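Local coordinates for protein discoidin-2 (Dictyostelium discoideum, PDB 2VM9) that binds galactose and N-acetylgalactosamine as a homotrimeric, calcium-containing lectin, and may take part in spore formation and spore coat assembly, at residues A26-K31 and D47-W52; I34-N39 and S77-G82; H211-Q216 and G239-Y244; R183-H188 and L233-W238. All blocks are in the same frame, centred on the assembly; numbering follows the deposited sequence. Where two conformers were deposited one is given.

Contact 1. Residues A26-K31 and D47-W52; sequences ADHGVK and DGSESW. With CA (calcium ion), chain B; PO4 (phosphate ion), chain G.
Asp27 and Ser49 meet through a single backbone hydrogen bond: the backbone N of Ser49 reaches Asp27 O at 2.9 Å, lying nearly along the C=O axis. Next to it the hydroxyl of Ser49, set between the backbone N and the carbonyl carbon (chi1 52°), sits obliquely against the imidazole of His28, with OG 3.3 Å from CD2. Ser49 OG donates instead to Ser51 O at 2.8 Å and so braces the bend around Glu50, the centre of an inverse gamma turn. Further along, the indole of Trp52 receives Val30 CG1 over one face, 4.0 Å from CD1, while Trp52 CA makes a CH...O contact with His28 O; Trp52 NE1 is held by Thr22.

The outer shell is ionic and wet. One water joins Asp27 OD1, Lys31 NZ and Asp47 O; Asp27 OD1 also accepts from Ala26 N of the second subunit, and Lys31 NZ forms a salt bridge with Asp23 of that subunit. His28 NE2 faces a phosphate oxygen at a distance short enough to be doubtful; Arg81 also holds this ion, probably from the crystallisation liquor. Asn25 fixes His28 ND1. Asp47 OD1 binds calcium at 2.5 Å, with Asn39, Ser40 and four waters as further ligands; Asp47 OD2 is hydrogen-bonded to Ser55 of the second subunit. The arrangement belongs to the calcium-binding loops of the F5/8 type C (discoidin) beta-sandwich.

Contact 2. Residues I34-N39 and S77-G82; sequences ILNFSN and STQGRG. With CA (calcium ion), chain B; PO4 (phosphate ion), chain G.
Gln79 reaches Asn36 because its CG is anti to the backbone N (chi1 -171°) and the chain stays extended through CD, while Asn36 carries CG anti to its carbonyl carbon (chi1 -68°). The two side chains cross at about a right angle, their amide planes 74° apart. Gln79 grips one residue twice: OE1 accepts from Asn36 N at 2.8 Å, in the carbonyl plane on a lone pair, and NE2 donates to Asn36 OD1 at 3.0 Å from above the carbonyl plane of Asn36. Leu35 CD1 lies against Gln79 CB (3.9 Å) and Ser77 CB (4.0 Å), and beside Gln79 OE1. Asn36 lies within a type II turn, secured by the bond from Phe37 N to Ile34 O.

Gln79 NE2 also donates to Asn118 O, and Arg148 holds Phe37 O. This buried glutamine thus fastens the turn, which ends two residues before Asn39, to strand 70-79. Since both ends of the Gln79 amide have partners, its orientation is probably fixed.

Contact 3. Residues H211-Q216 and G239-Y244; sequences HTDNGQ and GNNAVY
Asn241 binds both His211 and Gln216 with one side-chain nitrogen: ND2 donates to His211 O at 3.0 Å and to Gln216 O at 2.8 Å, both times in the carbonyl plane on a lone pair. Gln216 O is shared, accepting Asp213 N as well, and Asn241 OD1 is taken by Arg218. A chi1 of -69° sets Asn241 CG anti to the carbonyl carbon, and ND2 beyond it lies between the two carbonyl oxygens. Beside this core, His211 N donates an almost straight bond to Ala242 O at 2.8 Å. Asp213 to Gln216 form a type I' turn, closed by backbone bonds in both directions, where the chain of the H-type lectin domain passes from strand 200-211 of one sheet to strand 216-224 of the other. Arg218, to which Asp213 OD2 makes a salt bridge, is a carbohydrate-binding residue. His211 and Gln216 extend the sheets into neighbouring subunits, His211 ND1 bonding Gln216 of the second subunit.

Toward Asn240 the contact is looser. Asp213 OD2 still receives Asn240 N at 2.8 Å, from well above the carboxylate plane, but water joins Asp213 OD1 (2.6 Å) to Asn240 ND2, while Asn240 OD1 is hydrogen-bonded to Thr180 OG1. A second water bridges Thr212 O and Ala242 N.

Contact 4. Residues R183-H188 and L233-W238; sequences RTIVRH and LTFITW
Phe235 packs across the strand pair onto Ile185 and Arg187. Its CB lies 3.8 Å from Ile185 CD1, and chi1 of -68° puts CG, anti to the carbonyl carbon, 3.9 Å from Ile185 CD1. On the ring, CD2 comes to 3.4 Å from the same Ile185 CD1, whose approach is oblique, and CE2 meets Arg187 CG at 3.7 Å. Leu233 CD1, from its own strand, rests over the centre of one ring face. Strands 183-188 and 233-237 run antiparallel, their short axes 161° apart, and Ile185 with Phe235 forms a hydrogen-bonded pair, as do Arg183 with Thr237 and Arg187 with Leu233. These residues share the sheet face turned to strand 243-254 in the beta-sandwich of the H-type lectin domain, where Leu246 also touches Phe235. The other face carries Thr184, Val186, Thr234 and Ile236; Thr184 CG2 lies beside Ile236 CG1 at 3.8 Å, and Thr234 OG1 bonds Glu224.

At the far end Thr237 CG2 lies under one face of the Arg183 guanidinium, toward its rim, 3.5 Å from NH1. Backbone carbonyls hold its nitrogens, NE by Gly181, NH1 by Ser178 and Asn241, and NH2 by Gly239. Thr237 leads to Trp238, a carbohydrate-binding residue that packs against Arg218 and Asp209 of the third subunit.

From the N terminus, contact 1 closes residues 32-46 of the long loop between strands 17-20 and 52-53. Contact 2 opens inside that loop, at 34-39, and returns at 77-82 beyond it, so the two cross; Glu50 joins them by hydrogen bonds to Asn39 and Gly82, and both supply calcium ligands. The linker then leads to the lectin-like region, with contacts 1 and 3 about 77 Å apart between centres. There contact 4 pairs strand 183-190 with 230-237, while contact 3 starts within the span between them and ends on strand 243-254, another crossing. Arg183 of contact 4 is bonded to the loop 239-241 of contact 3, which leads from one sheet to the other.

Contact 1. Residues A26-K31 and D47-W52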
loop_
_atom_site.group_PDB
_atom_site.type_symbol
_atom_site.label_atom_id
_atom_site.label_comp_id
_atom_site.label_asym_id
_atom_site.label_seq_id
_atom_site.Cartn_x
_atom_site.Cartn_y
_atom_site.Cartn_z
ATOM N N ALA A 26 21.164 -12.151 -20.155
ATOM C CA ALA A 26 20.306 -10.981 -19.876
ATOM C C ALA A 26 19.438 -10.667 -21.086
ATOM O O ALA A 26 18.341 -10.143 -20.934
ATOM C CB ALA A 26 21.160 -9.750 -19.468
ATOM N N ASP A 27 19.925 -10.978 -22.295
ATOM C CA ASP A 27 19.083 -10.820 -23.475
ATOM C C ASP A 27 17.942 -11.868 -23.597
ATOM O O ASP A 27 17.159 -11.801 -24.529
ATOM C CB ASP A 27 19.921 -10.764 -24.758
ATOM C CG ASP A 27 20.486 -9.388 -25.009
ATOM O OD1 ASP A 27 19.768 -8.399 -24.769
ATOM O OD2 ASP A 27 21.642 -9.329 -25.482
ATOM N N HIS A 28 17.827 -12.770 -22.613
ATOM C CA HIS A 28 16.681 -13.694 -22.518
ATOM C C HIS A 28 15.989 -13.545 -21.147
ATOM O O HIS A 28 15.321 -14.477 -20.676
ATOM C CB HIS A 28 17.148 -15.164 -22.667
ATOM C CG HIS A 28 17.748 -15.486 -24.006
ATOM N ND1 HIS A 28 19.012 -15.076 -24.374
ATOM C CD2 HIS A 28 17.285 -16.249 -25.032
ATOM C CE1 HIS A 28 19.283 -15.527 -25.592
ATOM N NE2 HIS A 28 18.250 -16.239 -26.016
ATOM N N GLY A 29 16.123 -12.369 -20.523
ATOM C CA GLY A 29 15.615 -12.171 -19.147
ATOM C C GLY A 29 14.113 -11.957 -19.041
ATOM O O GLY A 29 13.417 -11.816 -20.061
ATOM N N VAL A 30 13.615 -11.902 -17.804
ATOM C CA VAL A 30 12.179 -11.699 -17.560
ATOM C C VAL A 30 11.660 -10.381 -18.133
ATOM O O VAL A 30 10.473 -10.250 -18.385
ATOM C CB VAL A 30 11.807 -11.769 -16.049
ATOM C CG1 VAL A 30 12.228 -13.116 -15.432
ATOM C CG2 VAL A 30 12.417 -10.586 -15.275
ATOM N N LYS A 31 12.553 -9.411 -18.365
ATOM C CA LYS A 31 12.134 -8.142 -18.943
ATOM C C LYS A 31 11.577 -8.361 -20.376
ATOM O O LYS A 31 10.863 -7.501 -20.917
ATOM C CB LYS A 31 13.305 -7.164 -18.974
ATOM C CG LYS A 31 14.394 -7.557 -20.006
ATOM C CD LYS A 31 15.498 -6.470 -20.105
ATOM C CE LYS A 31 16.437 -6.779 -21.266
ATOM N NZ LYS A 31 15.749 -6.552 -22.616
ATOM N N ASP A 47 18.397 -8.492 -30.606
ATOM C CA ASP A 47 18.014 -7.509 -29.602
ATOM C C ASP A 47 17.334 -8.162 -28.382
ATOM O O ASP A 47 16.786 -7.466 -27.511
ATOM C CB ASP A 47 17.139 -6.405 -30.198
ATOM C CG ASP A 47 15.888 -6.929 -30.936
ATOM O OD1 ASP A 47 15.807 -8.140 -31.227
ATOM O OD2 ASP A 47 15.005 -6.095 -31.252
ATOM N N GLY A 48 17.393 -9.484 -28.327
ATOM C CA GLY A 48 16.816 -10.246 -27.229
ATOM C C GLY A 48 15.762 -11.220 -27.719
ATOM O O GLY A 48 15.143 -11.011 -28.773
ATOM N N SER A 49 15.562 -12.301 -26.954
ATOM C CA SER A 49 14.520 -13.266 -27.269
ATOM C C SER A 49 13.170 -12.619 -26.999
ATOM O O SER A 49 13.014 -11.788 -26.064
ATOM C CB SER A 49 14.670 -14.493 -26.382
ATOM O OG SER A 49 14.743 -14.136 -25.014
ATOM N N GLU A 50 12.193 -13.010 -27.798
ATOM C CA GLU A 50 10.810 -12.622 -27.534
ATOM C C GLU A 50 10.215 -13.608 -26.518
ATOM O O GLU A 50 9.274 -14.379 -26.809
ATOM C CB GLU A 50 10.039 -12.585 -28.854
ATOM C CG GLU A 50 10.585 -11.461 -29.762
ATOM C CD GLU A 50 9.926 -11.421 -31.127
ATOM O OE1 GLU A 50 9.376 -12.445 -31.544
ATOM O OE2 GLU A 50 9.975 -10.364 -31.768
ATOM N N SER A 51 10.823 -13.629 -25.333
ATOM C CA SER A 51 10.464 -14.548 -24.251
ATOM C C SER A 51 11.434 -14.306 -23.094
ATOM O O SER A 51 12.538 -13.793 -23.288
ATOM C CB SER A 51 10.631 -16.037 -24.671
ATOM O OG SER A 51 12.019 -16.327 -25.004
ATOM N N TRP A 52 11.042 -14.733 -21.901
ATOM C CA TRP A 52 12.071 -15.124 -20.926
ATOM C C TRP A 52 12.524 -16.523 -21.361
ATOM O O TRP A 52 11.680 -17.369 -21.717
ATOM C CB TRP A 52 11.473 -15.230 -19.525
ATOM C CG TRP A 52 12.342 -16.043 -18.587
ATOM C CD1 TRP A 52 13.612 -15.729 -18.165
ATOM C CD2 TRP A 52 11.997 -17.278 -17.947
ATOM N NE1 TRP A 52 14.074 -16.694 -17.304
ATOM C CE2 TRP A 52 13.118 -17.665 -17.154
ATOM C CE3 TRP A 52 10.862 -18.101 -17.968
ATOM C CZ2 TRP A 52 13.127 -18.832 -16.370
ATOM C CZ3 TRP A 52 10.876 -19.288 -17.192
ATOM C CH2 TRP A 52 11.992 -19.629 -16.405
HETATM CA CA CA B . 14.435 -9.515 -32.761
HETATM P P PO4 G . 19.105 -17.413 -29.189
HETATM O O1 PO4 G . 19.382 -18.832 -29.660
HETATM O O2 PO4 G . 18.115 -17.413 -28.164
HETATM O O3 PO4 G . 18.640 -16.624 -30.395
HETATM O O4 PO4 G . 20.411 -16.791 -28.756
HETATM O O HOH W 1 17.039 -7.850 -24.770
HETATM O O HOH W 2 15.667 -11.218 -31.552
HETATM O O HOH W 3 12.598 -10.892 -32.949
HETATM O O HOH W 4 16.392 -8.270 -34.290
HETATM O O HOH W 5 15.262 -11.204 -34.405
#

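Contact 2. Residues I34-N39 and S77-G82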
loop_
_atom_site.group_PDB
_atom_site.type_symbol
_atom_site.label_atom_id
_atom_site.label_comp_id
_atom_site.label_asym_id
_atom_site.label_seq_id
_atom_site.Cartn_x
_atom_site.Cartn_y
_atom_site.Cartn_z
ATOM N N ILE A 34 6.787 -10.221 -21.266
ATOM C CA ILE A 34 5.370 -9.837 -21.323
ATOM C C ILE A 34 4.642 -10.500 -22.502
ATOM O O ILE A 34 5.201 -10.657 -23.605
ATOM C CB ILE A 34 5.134 -8.309 -21.363
ATOM C CG1 ILE A 34 3.668 -8.056 -20.973
ATOM C CG2 ILE A 34 5.409 -7.738 -22.772
ATOM C CD1 ILE A 34 3.365 -6.619 -20.664
ATOM N N LEU A 35 3.391 -10.875 -22.262
ATOM C CA LEU A 35 2.508 -11.395 -23.311
ATOM C C LEU A 35 2.612 -10.525 -24.558
ATOM O O LEU A 35 2.567 -9.276 -24.451
ATOM C CB LEU A 35 1.060 -11.386 -22.810
ATOM C CG LEU A 35 0.136 -12.356 -23.547
ATOM C CD1 LEU A 35 0.456 -13.810 -23.147
ATOM C CD2 LEU A 35 -1.298 -11.999 -23.211
ATOM N N ASN A 36 2.768 -11.177 -25.718
ATOM C CA ASN A 36 2.846 -10.520 -27.040
ATOM C C ASN A 36 4.100 -9.654 -27.273
ATOM O O ASN A 36 4.194 -8.900 -28.266
ATOM C CB ASN A 36 1.565 -9.717 -27.324
ATOM C CG ASN A 36 0.352 -10.606 -27.527
ATOM O OD1 ASN A 36 0.427 -11.623 -28.221
ATOM N ND2 ASN A 36 -0.774 -10.217 -26.939
ATOM N N PHE A 37 5.059 -9.768 -26.357
ATOM C CA PHE A 37 6.328 -9.076 -26.513
ATOM C C PHE A 37 6.907 -9.379 -27.877
ATOM O O PHE A 37 6.996 -10.542 -28.281
ATOM C CB PHE A 37 7.361 -9.469 -25.441
ATOM C CG PHE A 37 8.696 -8.781 -25.652
ATOM C CD1 PHE A 37 8.852 -7.421 -25.388
ATOM C CD2 PHE A 37 9.772 -9.474 -26.169
ATOM C CE1 PHE A 37 10.103 -6.770 -25.650
ATOM C CE2 PHE A 37 11.004 -8.848 -26.416
ATOM C CZ PHE A 37 11.176 -7.504 -26.141
ATOM N N SER A 38 7.292 -8.334 -28.600
ATOM C CA SER A 38 7.989 -8.529 -29.862
ATOM C C SER A 38 8.920 -7.355 -30.086
ATOM O O SER A 38 8.626 -6.222 -29.681
ATOM C CB SER A 38 6.998 -8.651 -31.007
ATOM O OG SER A 38 6.401 -7.397 -31.243
ATOM N N ASN A 39 10.048 -7.623 -30.721
ATOM C CA ASN A 39 11.044 -6.573 -30.912
ATOM C C ASN A 39 11.427 -6.489 -32.397
ATOM O O ASN A 39 10.568 -6.780 -33.261
ATOM C CB ASN A 39 12.201 -6.669 -29.907
ATOM C CG ASN A 39 12.915 -8.021 -29.961
ATOM O OD1 ASN A 39 12.787 -8.756 -30.947
ATOM N ND2 ASN A 39 13.673 -8.343 -28.914
ATOM N N SER A 77 -2.233 -15.854 -18.450
ATOM C CA SER A 77 -2.111 -16.228 -19.841
ATOM C C SER A 77 -0.642 -16.528 -20.111
ATOM O O SER A 77 0.213 -15.781 -19.651
ATOM C CB SER A 77 -2.528 -15.092 -20.750
ATOM O OG SER A 77 -3.939 -14.947 -20.675
ATOM N N THR A 78 -0.371 -17.602 -20.838
ATOM C CA THR A 78 1.003 -17.911 -21.273
ATOM C C THR A 78 1.058 -18.088 -22.787
ATOM O O THR A 78 0.063 -18.396 -23.447
ATOM C CB THR A 78 1.606 -19.170 -20.573
ATOM O OG1 THR A 78 0.927 -20.349 -21.027
ATOM C CG2 THR A 78 1.482 -19.051 -19.027
ATOM N N GLN A 79 2.266 -17.930 -23.308
ATOM C CA GLN A 79 2.527 -17.957 -24.712
ATOM C C GLN A 79 3.946 -18.498 -24.840
ATOM O O GLN A 79 4.767 -18.415 -23.911
ATOM C CB GLN A 79 2.406 -16.512 -25.185
ATOM C CG GLN A 79 2.424 -16.239 -26.621
ATOM C CD GLN A 79 2.208 -14.742 -26.841
ATOM O OE1 GLN A 79 2.703 -13.918 -26.058
ATOM N NE2 GLN A 79 1.484 -14.383 -27.894
ATOM N N GLY A 80 4.253 -19.062 -25.994
ATOM C CA GLY A 80 5.616 -19.471 -26.235
ATOM C C GLY A 80 6.496 -18.287 -26.650
ATOM O O GLY A 80 6.143 -17.094 -26.497
ATOM N N ARG A 81 7.656 -18.647 -27.153
ATOM C CA ARG A 81 8.659 -17.668 -27.582
ATOM C C ARG A 81 8.357 -17.157 -28.979
ATOM O O ARG A 81 8.097 -17.955 -29.895
ATOM C CB ARG A 81 10.051 -18.321 -27.541
ATOM C CG ARG A 81 11.150 -17.434 -28.078
ATOM C CD ARG A 81 12.550 -17.995 -27.766
ATOM N NE ARG A 81 13.529 -17.143 -28.421
ATOM C CZ ARG A 81 14.842 -17.304 -28.368
ATOM N NH1 ARG A 81 15.366 -18.304 -27.650
ATOM N NH2 ARG A 81 15.631 -16.444 -29.027
ATOM N N GLY A 82 8.429 -15.840 -29.175
ATOM C CA GLY A 82 8.041 -15.279 -30.489
ATOM C C GLY A 82 8.964 -15.593 -31.666
ATOM O O GLY A 82 8.484 -15.752 -32.798
HETATM CA CA CA B . 14.435 -9.515 -32.761
HETATM P P PO4 G . 19.105 -17.413 -29.189
HETATM O O1 PO4 G . 19.382 -18.832 -29.660
HETATM O O2 PO4 G . 18.115 -17.413 -28.164
HETATM O O3 PO4 G . 18.640 -16.624 -30.395
HETATM O O4 PO4 G . 20.411 -16.791 -28.756
HETATM O O HOH W 4 16.392 -8.270 -34.290
HETATM O O HOH W 3 12.598 -10.892 -32.949
HETATM O O HOH W 2 15.667 -11.218 -31.552
HETATM O O HOH W 5 15.262 -11.204 -34.405
#

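Contact 3. Residues H211-Q216 and G239-Y244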
loop_
_atom_site.group_PDB
_atom_site.type_symbol
_atom_site.label_atom_id
_atom_site.label_comp_id
_atom_site.label_asym_id
_atom_site.label_seq_id
_atom_site.Cartn_x
_atom_site.Cartn_y
_atom_site.Cartn_z
ATOM N N HIS A 211 -29.101 18.316 30.436
ATOM C CA HIS A 211 -30.323 18.178 31.180
ATOM C C HIS A 211 -31.429 17.807 30.211
ATOM O O HIS A 211 -31.488 18.315 29.082
ATOM C CB HIS A 211 -30.664 19.506 31.886
ATOM C CG HIS A 211 -31.421 19.308 33.161
ATOM N ND1 HIS A 211 -30.788 19.107 34.373
ATOM C CD2 HIS A 211 -32.752 19.239 33.411
ATOM C CE1 HIS A 211 -31.699 18.938 35.318
ATOM N NE2 HIS A 211 -32.898 19.006 34.762
ATOM N N THR A 212 -32.306 16.900 30.639
ATOM C CA THR A 212 -33.497 16.628 29.848
ATOM C C THR A 212 -34.436 17.842 29.926
ATOM O O THR A 212 -34.317 18.688 30.838
ATOM C CB THR A 212 -34.208 15.344 30.301
ATOM O OG1 THR A 212 -34.608 15.462 31.686
ATOM C CG2 THR A 212 -33.250 14.090 30.063
ATOM N N ASP A 213 -35.345 17.914 28.967
ATOM C CA ASP A 213 -36.389 18.945 28.913
ATOM C C ASP A 213 -37.674 18.214 29.296
ATOM O O ASP A 213 -38.309 17.548 28.453
ATOM C CB ASP A 213 -36.475 19.491 27.480
ATOM C CG ASP A 213 -37.636 20.465 27.277
ATOM O OD1 ASP A 213 -38.174 20.909 28.305
ATOM O OD2 ASP A 213 -37.934 20.820 26.096
ATOM N N ASN A 214 -38.024 18.310 30.588
ATOM C CA ASN A 214 -39.074 17.500 31.160
ATOM C C ASN A 214 -38.977 16.056 30.658
ATOM O O ASN A 214 -39.946 15.490 30.160
ATOM C CB ASN A 214 -40.442 18.111 30.842
ATOM C CG ASN A 214 -40.669 19.413 31.592
ATOM O OD1 ASN A 214 -41.087 20.425 31.013
ATOM N ND2 ASN A 214 -40.383 19.400 32.850
ATOM N N GLY A 215 -37.790 15.480 30.796
ATOM C CA GLY A 215 -37.616 14.061 30.441
ATOM C C GLY A 215 -37.165 13.761 29.021
ATOM O O GLY A 215 -36.688 12.637 28.762
ATOM N N GLN A 216 -37.308 14.723 28.100
ATOM C CA GLN A 216 -36.834 14.505 26.710
ATOM C C GLN A 216 -35.359 14.932 26.580
ATOM O O GLN A 216 -34.998 16.080 26.903
ATOM C CB GLN A 216 -37.668 15.284 25.693
ATOM C CG GLN A 216 -37.396 14.801 24.255
ATOM C CD GLN A 216 -38.107 13.455 23.940
ATOM O OE1 GLN A 216 -38.972 13.016 24.692
ATOM N NE2 GLN A 216 -37.753 12.830 22.807
ATOM N N GLY A 239 -35.837 22.028 21.382
ATOM C CA GLY A 239 -36.736 22.146 22.540
ATOM C C GLY A 239 -36.097 23.062 23.580
ATOM O O GLY A 239 -35.423 24.036 23.226
ATOM N N ASN A 240 -36.288 22.760 24.864
ATOM C CA ASN A 240 -35.682 23.548 25.937
ATOM C C ASN A 240 -34.493 22.890 26.668
ATOM O O ASN A 240 -34.112 23.309 27.760
ATOM C CB ASN A 240 -36.755 24.006 26.942
ATOM C CG ASN A 240 -37.764 24.940 26.313
ATOM O OD1 ASN A 240 -37.446 25.688 25.406
ATOM N ND2 ASN A 240 -39.003 24.863 26.770
ATOM N N ASN A 241 -33.849 21.914 26.029
ATOM C CA ASN A 241 -32.740 21.239 26.686
ATOM C C ASN A 241 -31.592 22.167 26.979
ATOM O O ASN A 241 -31.182 22.929 26.111
ATOM C CB ASN A 241 -32.213 20.104 25.814
ATOM C CG ASN A 241 -33.201 18.969 25.707
ATOM O OD1 ASN A 241 -34.163 19.047 24.951
ATOM N ND2 ASN A 241 -32.944 17.901 26.447
ATOM N N ALA A 242 -31.069 22.060 28.191
ATOM C CA ALA A 242 -29.849 22.764 28.598
ATOM C C ALA A 242 -28.717 21.748 28.462
ATOM O O ALA A 242 -28.625 20.787 29.240
ATOM C CB ALA A 242 -29.986 23.242 30.043
ATOM N N VAL A 243 -27.857 21.946 27.466
ATOM C CA VAL A 243 -26.717 21.033 27.265
ATOM C C VAL A 243 -25.468 21.695 27.845
ATOM O O VAL A 243 -25.100 22.787 27.418
ATOM C CB VAL A 243 -26.496 20.724 25.767
ATOM C CG1 VAL A 243 -25.182 19.928 25.556
ATOM C CG2 VAL A 243 -27.721 19.985 25.182
ATOM N N TYR A 244 -24.848 21.042 28.839
ATOM C CA TYR A 244 -23.687 21.603 29.548
ATOM C C TYR A 244 -22.396 21.379 28.761
ATOM O O TYR A 244 -21.587 22.303 28.579
ATOM C CB TYR A 244 -23.601 20.948 30.938
ATOM C CG TYR A 244 -22.602 21.566 31.868
ATOM C CD1 TYR A 244 -23.023 22.494 32.823
ATOM C CD2 TYR A 244 -21.252 21.235 31.798
ATOM C CE1 TYR A 244 -22.133 23.053 33.699
ATOM C CE2 TYR A 244 -20.335 21.810 32.672
ATOM C CZ TYR A 244 -20.804 22.716 33.624
ATOM O OH TYR A 244 -19.937 23.311 34.511
HETATM O O HOH W 6 -33.158 21.221 30.158
HETATM O O HOH W 7 -40.057 22.726 28.316
#

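Contact 4. Residues R183-H188 and L233-W238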
loop_
_atom_site.group_PDB
_atom_site.type_symbol
_atom_site.label_atom_id
_atom_site.label_comp_id
_atom_site.label_asym_id
_atom_site.label_seq_id
_atom_site.Cartn_x
_atom_site.Cartn_y
_atom_site.Cartn_z
ATOM N N ARG A 183 -30.924 25.530 18.870
ATOM C CA ARG A 183 -29.757 26.265 19.331
ATOM C C ARG A 183 -28.517 25.492 18.904
ATOM O O ARG A 183 -28.448 24.280 19.075
ATOM C CB ARG A 183 -29.808 26.429 20.858
ATOM C CG ARG A 183 -30.799 27.530 21.279
ATOM C CD ARG A 183 -31.174 27.425 22.742
ATOM N NE ARG A 183 -31.985 26.219 22.939
ATOM C CZ ARG A 183 -31.728 25.242 23.818
ATOM N NH1 ARG A 183 -30.708 25.322 24.679
ATOM N NH2 ARG A 183 -32.537 24.187 23.863
ATOM N N THR A 184 -27.563 26.187 18.291
ATOM C CA THR A 184 -26.401 25.479 17.736
ATOM C C THR A 184 -25.140 26.263 18.005
ATOM O O THR A 184 -25.174 27.493 18.154
ATOM C CB THR A 184 -26.537 25.147 16.192
ATOM O OG1 THR A 184 -26.521 26.358 15.414
ATOM C CG2 THR A 184 -27.802 24.423 15.876
ATOM N N ILE A 185 -24.030 25.560 18.114
ATOM C CA ILE A 185 -22.728 26.225 18.164
ATOM C C ILE A 185 -21.771 25.433 17.299
ATOM O O ILE A 185 -21.917 24.217 17.155
ATOM C CB ILE A 185 -22.197 26.393 19.580
ATOM C CG1 ILE A 185 -22.038 25.067 20.336
ATOM C CG2 ILE A 185 -23.058 27.353 20.356
ATOM C CD1 ILE A 185 -20.634 24.404 20.041
ATOM N N VAL A 186 -20.812 26.129 16.720
ATOM C CA VAL A 186 -19.891 25.494 15.811
ATOM C C VAL A 186 -18.535 25.525 16.488
ATOM O O VAL A 186 -18.125 26.577 16.999
ATOM C CB VAL A 186 -19.819 26.274 14.465
ATOM C CG1 VAL A 186 -18.560 25.896 13.691
ATOM C CG2 VAL A 186 -21.038 26.015 13.655
ATOM N N ARG A 187 -17.852 24.389 16.486
ATOM C CA ARG A 187 -16.447 24.352 16.855
ATOM C C ARG A 187 -15.663 24.011 15.612
ATOM O O ARG A 187 -15.896 22.973 14.995
ATOM C CB ARG A 187 -16.183 23.303 17.942
ATOM C CG ARG A 187 -16.776 23.663 19.286
ATOM C CD ARG A 187 -16.096 24.907 19.851
ATOM N NE ARG A 187 -16.727 25.385 21.077
ATOM C CZ ARG A 187 -17.638 26.360 21.139
ATOM N NH1 ARG A 187 -18.062 26.976 20.036
ATOM N NH2 ARG A 187 -18.125 26.734 22.319
ATOM N N HIS A 188 -14.721 24.885 15.242
ATOM C CA HIS A 188 -13.922 24.580 14.074
ATOM C C HIS A 188 -12.735 23.735 14.446
ATOM O O HIS A 188 -12.023 24.006 15.417
ATOM C CB HIS A 188 -13.481 25.806 13.273
ATOM C CG HIS A 188 -12.753 25.436 12.021
ATOM N ND1 HIS A 188 -13.403 25.014 10.881
ATOM C CD2 HIS A 188 -11.429 25.356 11.752
ATOM C CE1 HIS A 188 -12.510 24.723 9.953
ATOM N NE2 HIS A 188 -11.307 24.923 10.457
ATOM N N LEU A 233 -17.579 21.102 13.591
ATOM C CA LEU A 233 -18.487 20.238 14.366
ATOM C C LEU A 233 -19.593 21.161 14.855
ATOM O O LEU A 233 -19.345 22.060 15.670
ATOM C CB LEU A 233 -17.758 19.617 15.542
ATOM C CG LEU A 233 -18.401 18.355 16.177
ATOM C CD1 LEU A 233 -19.905 18.476 16.318
ATOM C CD2 LEU A 233 -18.066 17.105 15.409
ATOM N N THR A 234 -20.791 20.979 14.306
ATOM C CA THR A 234 -21.916 21.764 14.736
ATOM C C THR A 234 -22.612 20.952 15.837
ATOM O O THR A 234 -23.035 19.821 15.580
ATOM C CB THR A 234 -22.863 22.055 13.566
ATOM O OG1 THR A 234 -22.149 22.801 12.554
ATOM C CG2 THR A 234 -24.063 22.867 14.064
ATOM N N PHE A 235 -22.666 21.529 17.044
ATOM C CA PHE A 235 -23.329 20.900 18.187
ATOM C C PHE A 235 -24.723 21.487 18.207
ATOM O O PHE A 235 -24.886 22.703 18.061
ATOM C CB PHE A 235 -22.608 21.236 19.485
ATOM C CG PHE A 235 -21.242 20.604 19.595
ATOM C CD1 PHE A 235 -21.084 19.417 20.292
ATOM C CD2 PHE A 235 -20.122 21.217 19.024
ATOM C CE1 PHE A 235 -19.829 18.829 20.425
ATOM C CE2 PHE A 235 -18.853 20.623 19.122
ATOM C CZ PHE A 235 -18.701 19.423 19.835
ATOM N N ILE A 236 -25.719 20.638 18.416
ATOM C CA ILE A 236 -27.096 21.063 18.235
ATOM C C ILE A 236 -27.947 20.583 19.407
ATOM O O ILE A 236 -27.820 19.425 19.829
ATOM C CB ILE A 236 -27.643 20.416 16.938
ATOM C CG1 ILE A 236 -26.757 20.789 15.735
ATOM C CG2 ILE A 236 -29.125 20.755 16.742
ATOM C CD1 ILE A 236 -27.016 19.932 14.517
ATOM N N THR A 237 -28.805 21.464 19.920
ATOM C CA THR A 237 -29.916 21.014 20.739
ATOM C C THR A 237 -31.174 21.776 20.312
ATOM O O THR A 237 -31.112 22.691 19.500
ATOM C CB THR A 237 -29.601 21.141 22.276
ATOM O OG1 THR A 237 -30.584 20.406 23.019
ATOM C CG2 THR A 237 -29.585 22.613 22.738
ATOM N N TRP A 238 -32.317 21.386 20.855
ATOM C CA TRP A 238 -33.570 22.033 20.482
ATOM C C TRP A 238 -34.553 21.757 21.602
ATOM O O TRP A 238 -34.136 21.362 22.712
ATOM C CB TRP A 238 -34.045 21.628 19.063
ATOM C CG TRP A 238 -34.367 20.147 18.861
ATOM C CD1 TRP A 238 -35.606 19.601 18.744
ATOM C CD2 TRP A 238 -33.431 19.056 18.739
ATOM N NE1 TRP A 238 -35.518 18.237 18.554
ATOM C CE2 TRP A 238 -34.192 17.876 18.550
ATOM C CE3 TRP A 238 -32.029 18.961 18.770
ATOM C CZ2 TRP A 238 -33.598 16.610 18.423
ATOM C CZ3 TRP A 238 -31.429 17.709 18.624
ATOM C CH2 TRP A 238 -32.222 16.536 18.458
#